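Local coordinates for probable enoyl-CoA hydratase/isomerase (Mycobacterium abscessus, PDB 3SWX), which probably catalyses the hydration or isomerisation of enoyl-CoA thioesters, as a member of the crotonase-like enoyl-CoA hydratase/isomerase family, at the interface of chains A and B. Residues are numbered along the deposited sequence; one frame, centred on the assembly and turned at random. Chains: chain A/B, Probable enoyl-CoA hydratase/isomerase.

The interface of chains A and B. Residues chain A 211, 214-215; chain B 140, 145-146, 167-168.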
# COMPACT_ATOMS: atom_id res chain seq x y z
N GLY A 211 5.72 -22.59 9.92
CA GLY A 211 5.67 -21.87 8.63
C GLY A 211 4.73 -20.66 8.68
O GLY A 211 5.07 -19.57 8.21
N ALA A 214 6.49 -18.09 10.89
CA ALA A 214 7.61 -17.50 10.15
C ALA A 214 7.12 -16.44 9.14
O ALA A 214 7.74 -15.37 8.97
CB ALA A 214 8.43 -18.62 9.44
N THR A 215 6.01 -16.75 8.48
CA THR A 215 5.40 -15.82 7.50
C THR A 215 5.03 -14.50 8.19
O THR A 215 5.40 -13.42 7.71
CB THR A 215 4.16 -16.44 6.86
OG1 THR A 215 4.53 -17.63 6.17
CG2 THR A 215 3.48 -15.46 5.89
N VAL B 140 3.64 -22.87 3.14
CA VAL B 140 3.22 -23.31 4.47
C VAL B 140 2.47 -24.65 4.45
O VAL B 140 2.45 -25.37 5.45
CB VAL B 140 2.37 -22.26 5.23
CG1 VAL B 140 3.17 -20.97 5.43
CG2 VAL B 140 1.02 -22.03 4.53
N TYR B 145 7.88 -21.85 4.38
CA TYR B 145 7.17 -20.58 4.22
C TYR B 145 7.73 -19.88 2.98
O TYR B 145 8.75 -20.34 2.42
CB TYR B 145 7.31 -19.72 5.49
CG TYR B 145 8.55 -18.87 5.52
CD1 TYR B 145 9.82 -19.46 5.46
CD2 TYR B 145 8.48 -17.48 5.62
CE1 TYR B 145 10.98 -18.69 5.47
CE2 TYR B 145 9.65 -16.69 5.65
CZ TYR B 145 10.89 -17.31 5.56
OH TYR B 145 12.06 -16.57 5.58
N PRO B 146 7.08 -18.80 2.53
CA PRO B 146 7.61 -18.07 1.37
C PRO B 146 8.93 -17.35 1.67
O PRO B 146 8.98 -16.43 2.50
CB PRO B 146 6.51 -17.04 1.04
CG PRO B 146 5.33 -17.42 1.89
CD PRO B 146 5.88 -18.15 3.07
N MET B 167 -1.27 -15.95 1.83
CA MET B 167 -0.01 -16.53 2.33
C MET B 167 -0.19 -17.50 3.53
O MET B 167 0.57 -18.47 3.66
CB MET B 167 1.00 -15.43 2.68
CG MET B 167 1.46 -14.60 1.48
SD MET B 167 2.90 -13.56 1.87
CE MET B 167 2.24 -12.59 3.22
N LEU B 168 -1.21 -17.29 4.36
CA LEU B 168 -1.36 -18.10 5.58
C LEU B 168 -2.14 -19.39 5.35
O LEU B 168 -2.03 -20.33 6.15
CB LEU B 168 -2.00 -17.31 6.72
CG LEU B 168 -1.30 -16.02 7.20
CD1 LEU B 168 -2.05 -15.47 8.41
CD2 LEU B 168 0.17 -16.27 7.57
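The first turns of helix 209-225 of chain A, with A:Gly211, A:Ala214 and A:Thr215, lie against three pieces of chain B: the 3-10 helix 139-142, the loop carrying B:Tyr145 and B:Pro146, and the end of helix 160-167 running into B:Leu168. A:Thr215 is the centre of the patch, giving up 57 Å² to the partner, and its two branches serve different neighbours. CG2, anti to the backbone N, points at chain B's helix end and meets CD2 of B:Leu168 at 3.8 Å, with CB and the bent-back CE of B:Met167 touching this methyl. OG1 swings the other way (chi1 -61°), towards the loop, where it packs 3.4 Å from CD of B:Pro146 and beside CB of B:Tyr145, in the plane of the tyrosine ring at its edge. The same hydroxyl donates back to its own helix, 2.9 Å to the carbonyl O of A:Gly211; the C=O...O angle is 145° and the donor is tilted from the carbonyl plane. That bond probably fixes the side chain's rotation and so aims the methyl at B:Leu168.

The B:Tyr145 ring lies flat against the helix, its long axis slanting across the helix direction, brought there by a chi1 of 86°, with CG between backbone N and carbonyl carbon. CB of A:Ala214 sits over one face towards the rim, 3.9 Å from CG of B:Tyr145, while B:Tyr145 CD2 lies beneath the A:Ala214-A:Thr215 peptide, 3.8 Å from A:Thr215 N. CG1 of B:Val140 rests against the A:Gly211 carbonyl, 3.6 Å from C of A:Gly211. Within the crotonase-like fold, the patch sets a helix from the C-terminal part of one subunit against middle segments of its neighbour, consistent with the trimers common in this family.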